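Local coordinates for protein autotransporter adhesin/invasin TibA (Escherichia coli, PDB 4Q1Q) that mediates adhesion to and invasion of human intestinal epithelial cells and promotes bacterial aggregation and biofilm formation, as a heptosylated surface autotransporter, at residues 75-80 / 94-99. Sequence-based numbering, arbitrary orientation.
With 289 (D-glycero-alpha-D-manno-heptopyranose), chain V; 289 (D-glycero-alpha-D-manno-heptopyranose), chain B.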
loop_
_atom_site.group_PDB
_atom_site.type_symbol
_atom_site.label_atom_id
_atom_site.label_comp_id
_atom_site.label_asym_id
_atom_site.label_seq_id
_atom_site.Cartn_x
_atom_site.Cartn_y
_atom_site.Cartn_z
ATOM N N SER A 75 -6.507 -8.609 14.908
ATOM C CA SER A 75 -5.526 -7.944 15.762
ATOM C C SER A 75 -5.752 -6.454 15.604
ATOM O O SER A 75 -6.076 -5.991 14.515
ATOM C CB SER A 75 -4.085 -8.241 15.364
ATOM O OG SER A 75 -3.599 -9.502 15.779
ATOM N N THR A 76 -5.582 -5.699 16.683
ATOM C CA THR A 76 -5.669 -4.246 16.579
ATOM C C THR A 76 -4.412 -3.612 17.202
ATOM O O THR A 76 -4.097 -3.820 18.377
ATOM C CB THR A 76 -7.009 -3.730 17.165
ATOM O OG1 THR A 76 -7.084 -2.302 17.065
ATOM C CG2 THR A 76 -7.157 -4.089 18.630
ATOM N N ILE A 77 -3.683 -2.822 16.417
ATOM C CA ILE A 77 -2.350 -2.365 16.826
ATOM C C ILE A 77 -2.392 -0.896 17.223
ATOM O O ILE A 77 -2.886 -0.059 16.465
ATOM C CB ILE A 77 -1.308 -2.551 15.703
ATOM C CG1 ILE A 77 -1.586 -3.856 14.956
ATOM C CG2 ILE A 77 0.122 -2.514 16.243
ATOM C CD1 ILE A 77 -0.693 -4.060 13.752
ATOM N N ASN A 78 -1.885 -0.582 18.414
ATOM C CA ASN A 78 -1.875 0.802 18.896
ATOM C C ASN A 78 -0.479 1.375 19.130
ATOM O O ASN A 78 0.498 0.622 19.204
ATOM C CB ASN A 78 -2.702 0.912 20.182
ATOM C CG ASN A 78 -4.183 0.727 19.924
ATOM O OD1 ASN A 78 -4.803 1.530 19.226
ATOM N ND2 ASN A 78 -4.756 -0.333 20.474
ATOM N N SER A 79 -0.439 2.702 19.245
ATOM C CA SER A 79 0.727 3.533 19.572
ATOM C C SER A 79 1.851 2.695 20.153
ATOM O O SER A 79 1.742 2.183 21.254
ATOM C CB SER A 79 0.314 4.670 20.525
ATOM O OG SER A 79 1.325 5.531 21.061
ATOM N N GLY A 80 2.899 2.472 19.373
ATOM C CA GLY A 80 4.112 1.814 19.850
ATOM C C GLY A 80 4.059 0.306 19.870
ATOM O O GLY A 80 5.024 -0.337 20.270
ATOM N N THR A 94 -6.525 -6.980 10.151
ATOM C CA THR A 94 -5.772 -6.236 11.158
ATOM C C THR A 94 -6.147 -4.756 11.103
ATOM O O THR A 94 -6.426 -4.247 10.016
ATOM C CB THR A 94 -4.253 -6.356 10.932
ATOM O OG1 THR A 94 -3.868 -7.731 10.813
ATOM C CG2 THR A 94 -3.476 -5.674 12.070
ATOM N N THR A 95 -6.174 -4.090 12.256
ATOM C CA THR A 95 -6.429 -2.650 12.372
ATOM C C THR A 95 -5.224 -1.947 13.010
ATOM O O THR A 95 -4.789 -2.294 14.105
ATOM C CB THR A 95 -7.659 -2.278 13.234
ATOM O OG1 THR A 95 -8.842 -2.944 12.773
ATOM C CG2 THR A 95 -7.924 -0.782 13.161
ATOM N N VAL A 96 -4.687 -0.928 12.347
ATOM C CA VAL A 96 -3.443 -0.314 12.784
ATOM C C VAL A 96 -3.780 1.128 13.119
ATOM O O VAL A 96 -4.240 1.876 12.256
ATOM C CB VAL A 96 -2.352 -0.345 11.694
ATOM C CG1 VAL A 96 -0.978 -0.027 12.270
ATOM C CG2 VAL A 96 -2.295 -1.695 10.998
ATOM N N ASN A 97 -3.568 1.521 14.369
ATOM C CA ASN A 97 -3.896 2.893 14.754
ATOM C C ASN A 97 -2.627 3.712 14.919
ATOM O O ASN A 97 -1.521 3.188 14.790
ATOM C CB ASN A 97 -4.722 2.947 16.045
ATOM C CG ASN A 97 -6.044 2.207 15.930
ATOM O OD1 ASN A 97 -6.882 2.527 15.090
ATOM N ND2 ASN A 97 -6.224 1.194 16.767
ATOM N N ASN A 98 -2.825 4.986 15.238
ATOM C CA ASN A 98 -1.753 5.917 15.542
ATOM C C ASN A 98 -0.574 5.275 16.243
ATOM O O ASN A 98 -0.701 4.715 17.331
ATOM C CB ASN A 98 -2.289 7.064 16.391
ATOM C CG ASN A 98 -1.298 8.205 16.500
ATOM O OD1 ASN A 98 -0.731 8.639 15.492
ATOM N ND2 ASN A 98 -1.092 8.698 17.717
ATOM N N GLY A 99 0.568 5.309 15.565
ATOM C CA GLY A 99 1.807 4.783 16.121
ATOM C C GLY A 99 1.943 3.279 16.101
ATOM O O GLY A 99 2.947 2.734 16.553
HETATM O O7 289 V . 6.809 8.856 21.430
HETATM C C7 289 V . 5.391 8.658 21.385
HETATM C C6 289 V . 5.091 7.231 20.942
HETATM O O6 289 V . 5.468 6.321 21.980
HETATM C C5 289 V . 3.610 7.054 20.630
HETATM O O5 289 V . 2.864 7.026 21.846
HETATM C C1 289 V . 1.484 6.741 21.622
HETATM C C2 289 V . 0.863 7.859 20.794
HETATM O O2 289 V . 0.907 9.083 21.536
HETATM C C3 289 V . 1.612 8.036 19.481
HETATM O O3 289 V . 1.133 9.204 18.805
HETATM C C4 289 V . 3.105 8.184 19.742
HETATM O O4 289 V . 3.809 8.165 18.495
HETATM O O7 289 B . -5.938 9.570 17.024
HETATM C C7 289 B . -5.390 9.591 15.702
HETATM C C6 289 B . -4.414 10.754 15.581
HETATM O O6 289 B . -3.331 10.544 16.488
HETATM C C5 289 B . -3.833 10.857 14.177
HETATM O O5 289 B . -4.808 11.425 13.299
HETATM C C1 289 B . -4.351 11.350 11.947
HETATM C C2 289 B . -3.266 12.420 11.862
HETATM O O2 289 B . -3.755 13.679 12.336
HETATM C C3 289 B . -2.097 11.927 12.706
HETATM O O3 289 B . -1.015 12.863 12.703
HETATM C C4 289 B . -2.553 11.685 14.142
HETATM O O4 289 B . -1.484 11.011 14.814
#
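Thr94 meets the preceding coil of the chain through its methyl: CG2, anti to the backbone N, lies 3.6 Å from Ile77 CD1 in the interior, while OG1 is hydrogen-bonded to Gln83 OE1. At Thr95 the backbone pairing begins, its N-H reaching Ser75 O and Thr95 O accepting from Ile77 N at 2.6 Å, almost in line with the C=O. Val96 returns to the inner face, where CG2 lies 4.0 Å from Ile77 CD1, the two side chains side by side and pointing the same way. The two segments start successive approximate 19-residue repeats and pair in parallel and in register, consistent with neighbouring coils of the right-handed beta-helix expected of an autotransporter passenger domain. Asn97 donates its backbone N to Ile77 O, and its amide lies only 15° from parallel to that of Asn78. Asn97 ND2 gives a bent bond of 2.9 Å to Asn78 OD1, approaching from above the carbonyl plane; Asn97 OD1 accepts from Asn116 ND2, and Asn78 ND2 bonds weakly to Asn59, so side-chain hydrogen bonds link a row of asparagines from coil to coil. The Asn98 amide bridges two heptoses: OD1 accepts from O4 of one at 2.6 Å, and ND2 bonds weakly to O3 of the other, whose C1 is covalently attached to Ser79 OG. Gly99 has a positive phi, which favours glycine, and Gly99 O accepts from Gly80 N, above the carbonyl plane, at 2.8 Å.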